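Local coordinates for uncharacterized protein (Azotobacter vinelandii, PDB 6RK0), which binds heme b and FAD as a flavocytochrome and probably acts as a low-potential terminal oxidase associated with the iron-only nitrogenase, at residues I38-V47 with I88-D96; F61-H72 with K132-L140. All blocks are in the same frame, centred on the assembly; numbering follows the deposited sequence.

Contact 1 of 2, residues I38-V47 with I88-D96; sequences ILDATPLAHV and ICLTVSLLD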
# COMPACT_ATOMS: atom_id res chain seq x y z
N ILE A 38 4.66 -8.51 -10.99
CA ILE A 38 4.04 -7.71 -9.93
C ILE A 38 4.73 -6.36 -9.82
O ILE A 38 4.08 -5.31 -9.77
CB ILE A 38 4.03 -8.49 -8.60
CG1 ILE A 38 3.23 -9.79 -8.72
CG2 ILE A 38 3.48 -7.62 -7.49
CD1 ILE A 38 3.33 -10.75 -7.54
N LEU A 39 6.07 -6.37 -9.80
CA LEU A 39 6.80 -5.12 -9.70
C LEU A 39 6.49 -4.18 -10.87
O LEU A 39 6.46 -2.96 -10.70
CB LEU A 39 8.29 -5.41 -9.67
CG LEU A 39 8.81 -6.15 -8.43
CD1 LEU A 39 10.28 -6.48 -8.63
CD2 LEU A 39 8.60 -5.32 -7.16
N ASP A 40 6.25 -4.73 -12.06
CA ASP A 40 6.04 -3.91 -13.23
C ASP A 40 4.63 -3.35 -13.30
O ASP A 40 4.37 -2.47 -14.11
CB ASP A 40 6.33 -4.71 -14.50
CG ASP A 40 7.81 -5.02 -14.68
OD1 ASP A 40 8.65 -4.43 -13.96
OD2 ASP A 40 8.12 -5.87 -15.56
N ALA A 41 3.71 -3.84 -12.48
CA ALA A 41 2.31 -3.47 -12.54
C ALA A 41 1.95 -2.20 -11.78
O ALA A 41 0.84 -1.70 -11.97
CB ALA A 41 1.43 -4.61 -12.04
N THR A 42 2.84 -1.68 -10.95
CA THR A 42 2.48 -0.62 -10.03
C THR A 42 3.72 0.17 -9.65
O THR A 42 4.80 -0.40 -9.56
CB THR A 42 1.80 -1.21 -8.78
OG1 THR A 42 1.48 -0.11 -7.91
CG2 THR A 42 2.67 -2.22 -8.05
N PRO A 43 3.57 1.47 -9.35
CA PRO A 43 4.71 2.26 -8.88
C PRO A 43 4.83 2.34 -7.38
O PRO A 43 5.81 2.94 -6.92
CB PRO A 43 4.40 3.64 -9.44
CG PRO A 43 2.89 3.71 -9.34
CD PRO A 43 2.42 2.32 -9.68
N LEU A 44 3.87 1.81 -6.61
CA LEU A 44 3.81 2.11 -5.18
C LEU A 44 4.32 0.95 -4.33
O LEU A 44 3.72 -0.15 -4.33
CB LEU A 44 2.37 2.46 -4.77
CG LEU A 44 2.14 2.75 -3.29
CD1 LEU A 44 3.00 3.92 -2.81
CD2 LEU A 44 0.67 2.98 -2.99
N ALA A 45 5.38 1.23 -3.56
CA ALA A 45 5.97 0.28 -2.60
C ALA A 45 5.83 0.81 -1.19
O ALA A 45 5.56 2.00 -0.97
CB ALA A 45 7.45 0.08 -2.92
N HIS A 46 6.11 -0.07 -0.24
CA HIS A 46 6.20 0.28 1.17
C HIS A 46 7.50 -0.31 1.70
O HIS A 46 7.69 -1.53 1.69
CB HIS A 46 4.98 -0.26 1.95
CG HIS A 46 3.72 0.47 1.61
ND1 HIS A 46 2.98 0.20 0.48
CD2 HIS A 46 3.13 1.54 2.19
CE1 HIS A 46 2.00 1.10 0.41
NE2 HIS A 46 2.05 1.91 1.43
N VAL A 47 8.40 0.55 2.16
CA VAL A 47 9.74 0.15 2.59
C VAL A 47 9.79 0.10 4.11
O VAL A 47 9.46 1.11 4.77
CB VAL A 47 10.81 1.10 2.04
CG1 VAL A 47 12.19 0.76 2.62
CG2 VAL A 47 10.85 1.04 0.53
N ILE A 88 16.65 -4.56 4.83
CA ILE A 88 15.29 -4.02 4.79
C ILE A 88 14.34 -4.99 4.11
O ILE A 88 14.72 -6.02 3.54
CB ILE A 88 15.27 -2.64 4.12
CG1 ILE A 88 15.73 -2.72 2.66
CG2 ILE A 88 16.04 -1.62 4.96
CD1 ILE A 88 15.46 -1.48 1.84
N CYS A 89 13.05 -4.62 4.17
CA CYS A 89 12.00 -5.29 3.42
C CYS A 89 11.33 -4.23 2.56
O CYS A 89 10.88 -3.22 3.07
CB CYS A 89 10.98 -5.88 4.38
SG CYS A 89 9.54 -6.69 3.60
N LEU A 90 11.20 -4.50 1.27
CA LEU A 90 10.45 -3.64 0.35
C LEU A 90 9.25 -4.47 -0.11
O LEU A 90 9.42 -5.53 -0.75
CB LEU A 90 11.35 -3.18 -0.80
CG LEU A 90 10.72 -2.17 -1.76
CD1 LEU A 90 11.82 -1.35 -2.44
CD2 LEU A 90 9.84 -2.87 -2.81
N THR A 91 8.05 -4.03 0.25
CA THR A 91 6.82 -4.74 -0.08
C THR A 91 6.06 -3.98 -1.15
O THR A 91 5.89 -2.75 -1.06
CB THR A 91 5.96 -4.92 1.19
OG1 THR A 91 6.68 -5.80 2.05
CG2 THR A 91 4.58 -5.48 0.87
N VAL A 92 5.53 -4.71 -2.13
CA VAL A 92 4.67 -4.16 -3.16
C VAL A 92 3.40 -4.97 -3.14
O VAL A 92 3.43 -6.18 -3.37
CB VAL A 92 5.35 -4.19 -4.54
CG1 VAL A 92 4.37 -3.69 -5.59
CG2 VAL A 92 6.63 -3.35 -4.52
N SER A 93 2.28 -4.30 -2.89
CA SER A 93 0.98 -4.97 -2.82
C SER A 93 0.02 -4.37 -3.85
O SER A 93 -0.00 -3.16 -4.08
CB SER A 93 0.34 -4.92 -1.45
OG SER A 93 0.21 -3.63 -1.00
N LEU A 94 -0.85 -5.22 -4.39
CA LEU A 94 -2.00 -4.84 -5.20
C LEU A 94 -3.22 -5.58 -4.70
O LEU A 94 -3.25 -6.82 -4.68
CB LEU A 94 -1.79 -5.07 -6.69
CG LEU A 94 -0.82 -4.11 -7.35
CD1 LEU A 94 -0.43 -4.60 -8.73
CD2 LEU A 94 -1.40 -2.69 -7.41
N LEU A 95 -4.25 -4.82 -4.32
CA LEU A 95 -5.55 -5.37 -3.92
C LEU A 95 -6.41 -5.52 -5.17
O LEU A 95 -6.68 -4.54 -5.87
CB LEU A 95 -6.19 -4.44 -2.90
CG LEU A 95 -7.60 -4.79 -2.49
CD1 LEU A 95 -7.71 -6.21 -1.88
CD2 LEU A 95 -8.11 -3.74 -1.49
N ASP A 96 -6.87 -6.75 -5.45
CA ASP A 96 -7.56 -7.07 -6.69
C ASP A 96 -9.04 -7.44 -6.51
O ASP A 96 -9.76 -7.51 -7.50
CB ASP A 96 -6.85 -8.20 -7.45
CG ASP A 96 -5.41 -7.85 -7.83
OD1 ASP A 96 -5.17 -6.65 -8.17
OD2 ASP A 96 -4.53 -8.74 -7.81
O HOH W 1 1.12 -0.93 -5.26
O HOH W 2 2.54 -1.36 -2.01
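H46 and T91 form the hydrogen-bonded pair of an antiparallel ladder between strands 44-51 and 88-100, inside the antiparallel sheet of the FMN-binding split barrel, the fold of the pyridoxamine 5'-phosphate oxidase family. H46 N donates to T91 O at 2.8 Å, and T91 N donates back to H46 O at 2.9 Å. One step on, V47 and L90 make a non-hydrogen-bonded pair, with V47 CG2 against L90 CD1. Toward helix 32-40 the strands part.

V92 packs where they diverge. Its CB forks into two methyls: CG1, anti to the backbone N (chi1 176°), meets T42 CG2 at 3.3 Å, tighter than usual for two carbons, with L44 O also beside it, while CG2 goes to L39 CD2 (3.8 Å) and A45 CB (3.9 Å). T42 and L94 reach toward each other tip to tip, T42 CB lying 3.8 Å from L94 CD2, and the other methyl of L94, CD1, rests on A41 CB.

The H46 side chain leaves on the face shared with T91. This is where the second subunit comes in: H46 NE2 is hydrogen-bonded to S93 OG of that subunit and the two H46 rings stack, while T91 OG1 bonds to V57 O of the second subunit.

Two waters replace direct strand pairing where the backbones diverge. One links T42 OG1, L44 O and S93 O; the other donates to L44 O, accepts from S93 N and lies in the plane of the H46 ring, 3.0 Å from H46 ND1.

Contact 2 of 2, residues F61-H72 with K132-L140; sequences FFWREGDRVYWH and KLRNFVDGL. With HEM (protoporphyrin IX containing Fe), chain C.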
# COMPACT_ATOMS: atom_id res chain seq x y z
N PHE A 61 7.41 5.69 -4.25
CA PHE A 61 7.45 5.18 -5.62
C PHE A 61 8.71 4.34 -5.83
O PHE A 61 9.72 4.53 -5.14
CB PHE A 61 7.38 6.33 -6.64
CG PHE A 61 5.96 6.67 -7.06
CD1 PHE A 61 4.85 6.46 -6.19
CD2 PHE A 61 5.69 6.99 -8.37
CE1 PHE A 61 3.53 6.77 -6.59
CE2 PHE A 61 4.40 7.31 -8.77
CZ PHE A 61 3.32 7.19 -7.90
N PHE A 62 8.65 3.42 -6.80
CA PHE A 62 9.84 2.67 -7.20
C PHE A 62 9.76 2.33 -8.66
O PHE A 62 8.68 2.37 -9.27
CB PHE A 62 9.99 1.36 -6.37
CG PHE A 62 9.03 0.29 -6.80
CD1 PHE A 62 7.68 0.34 -6.44
CD2 PHE A 62 9.42 -0.69 -7.69
CE1 PHE A 62 6.79 -0.57 -6.93
CE2 PHE A 62 8.53 -1.62 -8.19
CZ PHE A 62 7.21 -1.57 -7.81
N TRP A 63 10.92 1.98 -9.22
CA TRP A 63 10.97 1.50 -10.59
C TRP A 63 11.95 0.34 -10.69
O TRP A 63 12.87 0.23 -9.88
CB TRP A 63 11.29 2.62 -11.59
CG TRP A 63 12.64 3.21 -11.52
CD1 TRP A 63 13.67 2.98 -12.42
CD2 TRP A 63 13.16 4.19 -10.58
NE1 TRP A 63 14.76 3.73 -12.06
CE2 TRP A 63 14.48 4.50 -10.97
CE3 TRP A 63 12.62 4.86 -9.47
CZ2 TRP A 63 15.26 5.45 -10.27
CZ3 TRP A 63 13.38 5.82 -8.80
CH2 TRP A 63 14.70 6.08 -9.19
N ARG A 64 11.75 -0.53 -11.67
CA ARG A 64 12.62 -1.68 -11.86
C ARG A 64 13.49 -1.46 -13.09
O ARG A 64 13.01 -1.01 -14.14
CB ARG A 64 11.80 -2.95 -12.07
CG ARG A 64 12.66 -4.21 -12.16
CD ARG A 64 11.88 -5.49 -12.32
NE ARG A 64 11.17 -5.63 -13.58
CZ ARG A 64 11.71 -6.13 -14.69
NH1 ARG A 64 12.99 -6.49 -14.73
NH2 ARG A 64 10.95 -6.30 -15.75
N GLU A 65 14.76 -1.80 -12.96
CA GLU A 65 15.66 -1.94 -14.13
C GLU A 65 16.33 -3.30 -14.01
O GLU A 65 17.15 -3.52 -13.11
CB GLU A 65 16.72 -0.83 -14.17
CG GLU A 65 16.15 0.56 -14.19
CD GLU A 65 17.21 1.62 -14.33
OE1 GLU A 65 18.39 1.30 -14.72
OE2 GLU A 65 16.88 2.83 -14.08
N GLY A 66 15.93 -4.23 -14.88
CA GLY A 66 16.54 -5.56 -14.82
C GLY A 66 16.30 -6.20 -13.46
O GLY A 66 15.16 -6.30 -12.98
N ASP A 67 17.39 -6.61 -12.81
CA ASP A 67 17.30 -7.36 -11.57
C ASP A 67 17.39 -6.50 -10.31
O ASP A 67 17.66 -7.04 -9.22
CB ASP A 67 18.36 -8.47 -11.54
CG ASP A 67 19.81 -7.95 -11.57
OD1 ASP A 67 20.08 -6.73 -11.52
OD2 ASP A 67 20.71 -8.81 -11.65
N ARG A 68 17.12 -5.20 -10.40
CA ARG A 68 17.09 -4.34 -9.23
C ARG A 68 15.90 -3.39 -9.31
O ARG A 68 15.46 -3.00 -10.40
CB ARG A 68 18.35 -3.49 -9.06
CG ARG A 68 19.64 -4.36 -9.05
CD ARG A 68 20.89 -3.55 -8.79
NE ARG A 68 20.95 -3.05 -7.43
CZ ARG A 68 21.31 -3.78 -6.38
NH1 ARG A 68 21.66 -5.08 -6.48
NH2 ARG A 68 21.33 -3.22 -5.18
N VAL A 69 15.40 -3.00 -8.14
CA VAL A 69 14.45 -1.91 -8.03
C VAL A 69 15.12 -0.72 -7.38
O VAL A 69 16.10 -0.86 -6.63
CB VAL A 69 13.17 -2.27 -7.25
CG1 VAL A 69 12.35 -3.28 -8.02
CG2 VAL A 69 13.48 -2.68 -5.84
N TYR A 70 14.59 0.46 -7.68
CA TYR A 70 15.16 1.74 -7.32
C TYR A 70 14.09 2.62 -6.70
O TYR A 70 12.92 2.53 -7.08
CB TYR A 70 15.69 2.48 -8.58
CG TYR A 70 16.83 1.75 -9.26
CD1 TYR A 70 16.59 0.64 -10.07
CD2 TYR A 70 18.16 2.16 -9.06
CE1 TYR A 70 17.66 -0.06 -10.67
CE2 TYR A 70 19.21 1.46 -9.67
CZ TYR A 70 18.95 0.35 -10.45
OH TYR A 70 20.02 -0.29 -11.02
N TRP A 71 14.50 3.50 -5.79
CA TRP A 71 13.61 4.53 -5.26
C TRP A 71 14.46 5.76 -4.93
O TRP A 71 15.70 5.69 -4.90
CB TRP A 71 12.78 4.03 -4.07
CG TRP A 71 13.56 3.59 -2.86
CD1 TRP A 71 13.72 4.28 -1.69
CD2 TRP A 71 14.21 2.32 -2.65
NE1 TRP A 71 14.43 3.51 -0.79
CE2 TRP A 71 14.73 2.31 -1.35
CE3 TRP A 71 14.38 1.18 -3.45
CZ2 TRP A 71 15.44 1.20 -0.83
CZ3 TRP A 71 15.10 0.10 -2.94
CH2 TRP A 71 15.60 0.13 -1.65
N HIS A 72 13.81 6.90 -4.74
CA HIS A 72 14.50 8.17 -4.61
C HIS A 72 13.93 8.98 -3.46
O HIS A 72 12.79 8.78 -3.02
CB HIS A 72 14.42 9.00 -5.91
CG HIS A 72 13.16 9.85 -6.00
ND1 HIS A 72 11.89 9.32 -6.08
CD2 HIS A 72 13.00 11.19 -5.97
CE1 HIS A 72 11.01 10.31 -6.07
NE2 HIS A 72 11.66 11.45 -6.01
N LYS A 132 19.52 7.13 -13.88
CA LYS A 132 18.45 6.34 -13.27
C LYS A 132 17.18 7.18 -13.08
O LYS A 132 16.07 6.68 -13.30
CB LYS A 132 18.91 5.76 -11.93
CG LYS A 132 20.15 4.89 -11.90
CD LYS A 132 19.99 3.63 -12.70
CE LYS A 132 21.19 2.73 -12.63
NZ LYS A 132 21.05 1.72 -13.70
N LEU A 133 17.33 8.44 -12.67
CA LEU A 133 16.16 9.31 -12.50
C LEU A 133 15.44 9.56 -13.81
O LEU A 133 14.20 9.61 -13.85
CB LEU A 133 16.58 10.62 -11.84
CG LEU A 133 16.99 10.46 -10.37
CD1 LEU A 133 17.76 11.69 -9.89
CD2 LEU A 133 15.74 10.22 -9.46
N ARG A 134 16.19 9.70 -14.92
CA ARG A 134 15.51 9.83 -16.21
C ARG A 134 14.74 8.55 -16.55
O ARG A 134 13.62 8.61 -17.07
CB ARG A 134 16.51 10.20 -17.31
CG ARG A 134 15.85 10.28 -18.68
CD ARG A 134 16.71 10.95 -19.76
NE ARG A 134 15.95 11.15 -21.00
CZ ARG A 134 16.28 11.97 -22.01
NH1 ARG A 134 17.42 12.69 -22.00
NH2 ARG A 134 15.47 12.04 -23.07
N ASN A 135 15.32 7.38 -16.24
CA ASN A 135 14.60 6.13 -16.48
C ASN A 135 13.31 6.08 -15.67
O ASN A 135 12.29 5.59 -16.16
CB ASN A 135 15.49 4.95 -16.09
CG ASN A 135 16.72 4.78 -16.97
OD1 ASN A 135 16.75 5.23 -18.12
ND2 ASN A 135 17.73 4.10 -16.43
N PHE A 136 13.34 6.57 -14.43
CA PHE A 136 12.13 6.61 -13.60
C PHE A 136 11.05 7.44 -14.28
O PHE A 136 9.91 6.98 -14.47
CB PHE A 136 12.53 7.22 -12.25
CG PHE A 136 11.42 7.47 -11.27
CD1 PHE A 136 10.32 6.63 -11.13
CD2 PHE A 136 11.53 8.58 -10.43
CE1 PHE A 136 9.34 6.91 -10.15
CE2 PHE A 136 10.58 8.84 -9.43
CZ PHE A 136 9.49 7.99 -9.31
N VAL A 137 11.37 8.68 -14.65
CA VAL A 137 10.36 9.56 -15.22
C VAL A 137 9.81 8.99 -16.52
O VAL A 137 8.59 8.96 -16.72
CB VAL A 137 10.98 10.97 -15.42
CG1 VAL A 137 10.08 11.85 -16.29
CG2 VAL A 137 11.29 11.61 -14.08
N ASP A 138 10.70 8.55 -17.42
CA ASP A 138 10.24 8.07 -18.71
C ASP A 138 9.57 6.71 -18.63
O ASP A 138 8.81 6.35 -19.54
CB ASP A 138 11.40 8.05 -19.71
CG ASP A 138 11.73 9.45 -20.18
OD1 ASP A 138 11.14 10.46 -19.74
OD2 ASP A 138 12.60 9.56 -21.08
N GLY A 139 9.78 5.98 -17.52
CA GLY A 139 9.02 4.77 -17.27
C GLY A 139 7.58 5.04 -16.88
O GLY A 139 6.72 4.18 -17.06
N LEU A 140 7.30 6.21 -16.32
CA LEU A 140 5.93 6.62 -16.03
C LEU A 140 5.27 7.23 -17.26
O LEU A 140 4.13 6.88 -17.59
CB LEU A 140 5.92 7.63 -14.90
CG LEU A 140 6.38 7.07 -13.56
CD1 LEU A 140 6.50 8.20 -12.58
CD2 LEU A 140 5.42 5.98 -13.07
CHA HEM C . 10.73 13.79 -2.84
CHB HEM C . 7.67 11.99 -6.06
CHC HEM C . 10.99 12.63 -9.51
CHD HEM C . 13.92 14.70 -6.34
C1A HEM C . 9.62 13.26 -3.44
C2A HEM C . 8.40 12.94 -2.72
C3A HEM C . 7.53 12.42 -3.61
C4A HEM C . 8.23 12.44 -4.88
CMA HEM C . 6.11 11.95 -3.41
CAA HEM C . 8.14 13.18 -1.22
CBA HEM C . 7.76 14.65 -0.90
CGA HEM C . 7.08 14.66 0.44
O1A HEM C . 5.81 14.82 0.54
O2A HEM C . 7.80 14.47 1.48
C1B HEM C . 8.28 12.02 -7.29
C2B HEM C . 7.72 11.49 -8.51
C3B HEM C . 8.66 11.66 -9.45
C4B HEM C . 9.81 12.31 -8.85
CMB HEM C . 6.33 10.86 -8.58
CAB HEM C . 8.65 11.32 -10.92
CBB HEM C . 7.58 10.97 -11.63
C1C HEM C . 12.07 13.24 -8.95
C2C HEM C . 13.25 13.60 -9.66
C3C HEM C . 14.06 14.23 -8.80
C4C HEM C . 13.39 14.23 -7.52
CMC HEM C . 13.50 13.26 -11.12
CAC HEM C . 15.41 14.84 -9.04
CBC HEM C . 15.69 15.46 -10.21
C1D HEM C . 13.33 14.59 -5.09
C2D HEM C . 13.92 15.04 -3.86
C3D HEM C . 13.04 14.79 -2.89
C4D HEM C . 11.88 14.17 -3.50
CMD HEM C . 15.29 15.68 -3.72
CAD HEM C . 13.15 15.14 -1.41
CBD HEM C . 12.50 16.50 -1.14
CGD HEM C . 12.79 16.97 0.28
O1D HEM C . 12.08 16.58 1.22
O2D HEM C . 13.77 17.73 0.47
NA HEM C . 9.50 12.95 -4.77
NB HEM C . 9.54 12.52 -7.50
NC HEM C . 12.17 13.64 -7.65
ND HEM C . 12.08 14.07 -4.86
FE HEM C . 10.86 13.28 -6.20
O HOH W 3 10.00 15.18 -6.52
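W63 and F136 make an offset stack between the 61-72 hairpin and helix 132-140, with ring centroids 4.4 Å apart and planes at 14°. F136 CB adds a CH-pi contact over the centre of the six-membered ring of W63, whose opposite face is covered by Y70 CB. F136 CG lies anti to its backbone N (chi1 175°), which lays the ring between W63 and the heme vinyl carbon CBB on its other face.

The polar group centres on E65. K132 NZ forms a salt bridge with E65 OE1 at 2.9 Å, while E65 OE2 takes W63 NE1 and N135 ND2 from opposite faces of the carboxylate plane. An alanine in place of W63 would probably open a gap beside F136, leaving its ring freer to turn, and cost E65 OE2 one of its two donors.

H72 NE2 is an axial ligand of the heme iron at 2.0 Å, and water 3 sits opposite it at 2.1 Å. The H72 ring meets F136 obliquely, and L133 CD2 packs on H72 CB.

Helix 126-140 lies across strands 54-65 and 68-74, nearly perpendicular to the latter (94° between the short segments); strand 159-165 pairs antiparallel with the other edge of 68-74, S163 touching Y70.

The centres of contact 1 and contact 2 are 13 Å apart, and both use one antiparallel sheet, in which strands 44-51 and 54-65 are neighbours. Along the chain the segments alternate: 38-47, 61-72, 88-96, 132-140. They touch through a salt bridge from D40 OD1 to R64 NE and a probable hydrogen bond between P43 O and F62 N, and F62 packs on V92. Contact 1 lies near the centre of the chain and reaches the second subunit; contact 2 lies farther out, where helix 126-140 borders the heme, though its F61 also touches L95 of the second subunit. FAD touches both, at L44 and at F61 and H72, so the sheet joins the subunit interface to the cofactor sites.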